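Local coordinates for polyguluronate lyase (PDB 1UAI), which probably cleaves the poly(alpha-L-guluronate) stretches of alginate by beta-elimination and is built as a jellyroll beta-sandwich, at residues Q46-A49 with K50-V54; I181-S185 with S186-F190. All coordinates share one frame; numbering follows the deposited sequence.

Interaction 1: residues Q46-A49 with K50-V54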
loop_
_atom_site.group_PDB
_atom_site.type_symbol
_atom_site.label_atom_id
_atom_site.label_comp_id
_atom_site.label_asym_id
_atom_site.label_seq_id
_atom_site.Cartn_x
_atom_site.Cartn_y
_atom_site.Cartn_z
ATOM N N GLN A 46 -6.105 -10.202 -6.421
ATOM C CA GLN A 46 -6.702 -11.523 -6.289
ATOM C C GLN A 46 -6.169 -12.228 -5.054
ATOM O O GLN A 46 -5.200 -11.786 -4.443
ATOM C CB GLN A 46 -6.318 -12.368 -7.506
ATOM C CG GLN A 46 -4.805 -12.592 -7.594
ATOM C CD GLN A 46 -4.407 -13.635 -8.619
ATOM O OE1 GLN A 46 -4.350 -13.361 -9.818
ATOM N NE2 GLN A 46 -4.133 -14.847 -8.149
ATOM N N VAL A 47 -6.813 -13.327 -4.684
ATOM C CA VAL A 47 -6.318 -14.128 -3.573
ATOM C C VAL A 47 -5.093 -14.807 -4.190
ATOM O O VAL A 47 -5.117 -15.166 -5.371
ATOM C CB VAL A 47 -7.328 -15.218 -3.149
ATOM C CG1 VAL A 47 -6.701 -16.136 -2.105
ATOM C CG2 VAL A 47 -8.584 -14.572 -2.595
ATOM N N ASN A 48 -4.018 -14.967 -3.427
ATOM C CA ASN A 48 -2.848 -15.620 -3.997
ATOM C C ASN A 48 -3.125 -17.106 -4.226
ATOM O O ASN A 48 -4.088 -17.659 -3.692
ATOM C CB ASN A 48 -1.609 -15.415 -3.110
ATOM C CG ASN A 48 -1.799 -15.905 -1.689
ATOM O OD1 ASN A 48 -2.810 -16.518 -1.352
ATOM N ND2 ASN A 48 -0.811 -15.638 -0.843
ATOM N N ALA A 49 -2.291 -17.742 -5.043
ATOM C CA ALA A 49 -2.457 -19.155 -5.366
ATOM C C ALA A 49 -2.516 -20.053 -4.132
ATOM O O ALA A 49 -3.260 -21.033 -4.109
ATOM C CB ALA A 49 -1.331 -19.614 -6.290
ATOM N N LYS A 50 -1.740 -19.716 -3.106
ATOM C CA LYS A 50 -1.715 -20.518 -1.887
ATOM C C LYS A 50 -2.900 -20.284 -0.953
ATOM O O LYS A 50 -3.009 -20.932 0.088
ATOM C CB LYS A 50 -0.402 -20.290 -1.132
ATOM C CG LYS A 50 0.813 -20.883 -1.832
ATOM C CD LYS A 50 2.074 -20.709 -1.000
ATOM C CE LYS A 50 3.277 -21.361 -1.668
ATOM N NZ LYS A 50 3.593 -20.732 -2.980
ATOM N N CYS A 51 -3.785 -19.363 -1.330
ATOM C CA CYS A 51 -4.972 -19.059 -0.533
ATOM C C CYS A 51 -4.631 -18.670 0.908
ATOM O O CYS A 51 -5.248 -19.157 1.857
ATOM C CB CYS A 51 -5.922 -20.262 -0.529
ATOM S SG CYS A 51 -7.545 -19.922 0.226
ATOM N N THR A 52 -3.652 -17.782 1.061
ATOM C CA THR A 52 -3.220 -17.323 2.378
ATOM C C THR A 52 -3.263 -15.807 2.528
ATOM O O THR A 52 -3.160 -15.289 3.637
ATOM C CB THR A 52 -1.783 -17.779 2.681
ATOM O OG1 THR A 52 -0.929 -17.399 1.596
ATOM C CG2 THR A 52 -1.727 -19.286 2.878
ATOM N N GLY A 53 -3.401 -15.094 1.414
ATOM C CA GLY A 53 -3.444 -13.646 1.481
ATOM C C GLY A 53 -3.885 -13.022 0.175
ATOM O O GLY A 53 -4.371 -13.710 -0.725
ATOM N N VAL A 54 -3.711 -11.710 0.074
ATOM C CA VAL A 54 -4.106 -10.979 -1.119
ATOM C C VAL A 54 -2.905 -10.518 -1.927
ATOM O O VAL A 54 -1.983 -9.888 -1.404
ATOM C CB VAL A 54 -4.962 -9.744 -0.752
ATOM C CG1 VAL A 54 -5.365 -8.985 -2.013
ATOM C CG2 VAL A 54 -6.194 -10.184 0.027
#

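Interaction 2: residues I181-S185 with S186-F190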
loop_
_atom_site.group_PDB
_atom_site.type_symbol
_atom_site.label_atom_id
_atom_site.label_comp_id
_atom_site.label_asym_id
_atom_site.label_seq_id
_atom_site.Cartn_x
_atom_site.Cartn_y
_atom_site.Cartn_z
ATOM N N ILE A 181 8.113 10.329 13.652
ATOM C CA ILE A 181 8.008 11.492 12.786
ATOM C C ILE A 181 6.989 12.505 13.292
ATOM O O ILE A 181 5.856 12.149 13.609
ATOM C CB ILE A 181 7.613 11.047 11.357
ATOM C CG1 ILE A 181 8.710 10.144 10.784
ATOM C CG2 ILE A 181 7.382 12.260 10.466
ATOM C CD1 ILE A 181 8.336 9.466 9.483
ATOM N N SER A 182 7.401 13.765 13.371
ATOM C CA SER A 182 6.507 14.828 13.812
ATOM C C SER A 182 5.531 15.105 12.674
ATOM O O SER A 182 5.939 15.307 11.530
ATOM C CB SER A 182 7.299 16.092 14.148
ATOM O OG SER A 182 8.156 15.877 15.255
ATOM N N HIS A 183 4.242 15.110 12.993
ATOM C CA HIS A 183 3.203 15.339 11.995
ATOM C C HIS A 183 1.963 15.852 12.718
ATOM O O HIS A 183 1.418 15.165 13.580
ATOM C CB HIS A 183 2.895 14.024 11.278
ATOM C CG HIS A 183 1.922 14.158 10.149
ATOM N ND1 HIS A 183 2.188 14.904 9.021
ATOM C CD2 HIS A 183 0.691 13.626 9.969
ATOM C CE1 HIS A 183 1.162 14.824 8.193
ATOM N NE2 HIS A 183 0.240 14.055 8.745
ATOM N N THR A 184 1.509 17.049 12.359
ATOM C CA THR A 184 0.356 17.647 13.024
ATOM C C THR A 184 -0.845 17.959 12.138
ATOM O O THR A 184 -1.870 18.432 12.627
ATOM C CB THR A 184 0.762 18.949 13.738
ATOM O OG1 THR A 184 1.299 19.872 12.781
ATOM C CG2 THR A 184 1.809 18.664 14.802
ATOM N N SER A 185 -0.732 17.701 10.841
ATOM C CA SER A 185 -1.846 17.982 9.946
ATOM C C SER A 185 -2.933 16.925 10.090
ATOM O O SER A 185 -2.679 15.819 10.572
ATOM C CB SER A 185 -1.366 18.026 8.493
ATOM O OG SER A 185 -0.924 16.752 8.064
ATOM N N SER A 186 -4.149 17.279 9.689
ATOM C CA SER A 186 -5.273 16.355 9.735
ATOM C C SER A 186 -5.492 15.851 8.313
ATOM O O SER A 186 -4.640 16.053 7.447
ATOM C CB SER A 186 -6.529 17.063 10.252
ATOM O OG SER A 186 -6.367 17.454 11.605
ATOM N N GLY A 187 -6.623 15.195 8.072
ATOM C CA GLY A 187 -6.907 14.674 6.746
ATOM C C GLY A 187 -6.065 13.463 6.374
ATOM O O GLY A 187 -5.847 13.186 5.195
ATOM N N ASN A 188 -5.592 12.736 7.380
ATOM C CA ASN A 188 -4.768 11.552 7.153
ATOM C C ASN A 188 -5.603 10.305 6.904
ATOM O O ASN A 188 -6.755 10.221 7.325
ATOM C CB ASN A 188 -3.880 11.289 8.368
ATOM C CG ASN A 188 -2.976 12.447 8.687
ATOM O OD1 ASN A 188 -2.008 12.703 7.973
ATOM N ND2 ASN A 188 -3.287 13.164 9.762
ATOM N N TYR A 189 -5.003 9.338 6.216
ATOM C CA TYR A 189 -5.645 8.061 5.944
ATOM C C TYR A 189 -4.579 7.032 5.597
ATOM O O TYR A 189 -3.468 7.380 5.183
ATOM C CB TYR A 189 -6.693 8.191 4.827
ATOM C CG TYR A 189 -6.179 8.622 3.474
ATOM C CD1 TYR A 189 -5.770 7.682 2.528
ATOM C CD2 TYR A 189 -6.138 9.971 3.123
ATOM C CE1 TYR A 189 -5.340 8.074 1.265
ATOM C CE2 TYR A 189 -5.705 10.374 1.861
ATOM C CZ TYR A 189 -5.310 9.420 0.938
ATOM O OH TYR A 189 -4.893 9.802 -0.317
ATOM N N PHE A 190 -4.915 5.764 5.795
ATOM C CA PHE A 190 -3.995 4.667 5.528
ATOM C C PHE A 190 -4.186 4.056 4.143
ATOM O O PHE A 190 -5.269 4.135 3.550
ATOM C CB PHE A 190 -4.186 3.549 6.560
ATOM C CG PHE A 190 -3.811 3.927 7.969
ATOM C CD1 PHE A 190 -2.508 4.298 8.288
ATOM C CD2 PHE A 190 -4.754 3.856 8.991
ATOM C CE1 PHE A 190 -2.150 4.587 9.607
ATOM C CE2 PHE A 190 -4.408 4.142 10.310
ATOM C CZ PHE A 190 -3.101 4.507 10.617
HETATM O O HOH W 1 -4.142 16.976 13.358
#

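Interaction 1: residues Q46-A49 with K50-V54
Asn-48 folds its side chain back against Thr-52 and Gly-53, inside a tight reversal of the chain that runs from Asn-48 through Gly-53. Lys-50 is the third residue of a type I beta turn from Asn-48 to Cys-51. Its aliphatic chain leads away from the bend. Cys-51 closes the turn: its N donates to Asn-48 O at 2.9 Å, from above the carbonyl plane. The Cys-51 backbone also meets a valine branch, with Val-47 CG1 3.7 Å from Cys-51 CA. Cys-51 SG is tied to Cys-4 by a disulfide, which anchors the bend to the N-terminal part of the chain. Thr-52 meets the Asn-48 amide twice, and the two side chains cross at about a right angle. Thr-52 N donates to Asn-48 OD1 at 2.9 Å, in the carbonyl plane and on a lone pair. In return Asn-48 ND2 donates to Thr-52 OG1 at 3.0 Å. Asn-48 CG sits between its own backbone N and carbonyl carbon (chi1 57°), which folds the amide over the turn. Gly-53 adds a second donor to Asn-48 OD1, its N lying 3.2 Å away and above the carbonyl plane. OD1 thus takes two N-H groups and ND2 gives one bond, and these three bonds limit rotation of the amide. Gly-53 O accepts from Asn-48 N at 3.0 Å. Val-54 then pairs with Val-47 as an antiparallel non-hydrogen-bonded pair, CA to CA 4.6 Å, and their side chains diverge. The whole is a beta hairpin joining strands 45-47 and 54-59, its loop braced from within by an asparagine.

Interaction 2: residues I181-S185 with S186-F190
His-183 and Asn-188 come from opposite directions, and the edge of the imidazole meets the oxygen of the amide. The imidazole offers its NE2-H to Asn-188 OD1 at 2.7 Å. The oxygen lies close to the ring plane, so the bond is made at the ring edge and not over a face. The ring and amide planes are turned 62° apart, and the NE2 donor is tilted 19° from the carbonyl plane of the amide. The imidazole gets there because His-183 CG stands anti to the backbone N (chi1 -175°), which carries the ring inward across the bend. Backbone N of Ser-185 sits over the centre of one ring face, 4.2 Å above the plane. The other end of the Asn-188 amide is used as well. Asn-188 ND2 donates to Ser-185 O at 2.8 Å, slightly out of its own amide plane. ND2 also hydrogen-bonds to Trp-88 O. With its oxygen and nitrogen both engaged, the buried amide has its flip state fixed by its partners. Ser-185 OG is hydrogen-bonded to Asp-120 OD2, which ties the bend to the loop after strand 112-119. On the solvent side, a water bridges the two segments. It donates to Thr-184 O at 2.8 Å and lies 2.9 Å from Ser-186 OG. Gly-187 has positive phi and, with Asn-188, faces Trp-88 in a G1 beta bulge. The loop leaves strand 176-182, at the edge of the seven-stranded sheet, and the bulge lies where the chain enters strand 189-192 of the other sheet. Val-125 of strand 124-131 touches both His-183 and Asn-188, while Ile-118 of strand 112-119 packs on Asn-188 and Phe-190.

In the fold
Interactions 1 and 2 lie on opposite sides of the chain's centre. Their centres are 31 Å apart and their nearest atoms about 14 Å apart, so they do not touch. Both reach the same seven-stranded antiparallel sheet, at its two outermost strands, 45-47 and 176-182. Interaction 1 stays within that sheet and turns one strand back on the next. Interaction 2 instead carries the chain over to the other sheet of the jellyroll. There Tyr-189 makes a cation-pi contact with Arg-76, and its ring meets that of His-119 with the planes about 30° apart. As in relatives of this family, strand 189-192 probably lines the substrate cleft, so interaction 2 runs directly into it.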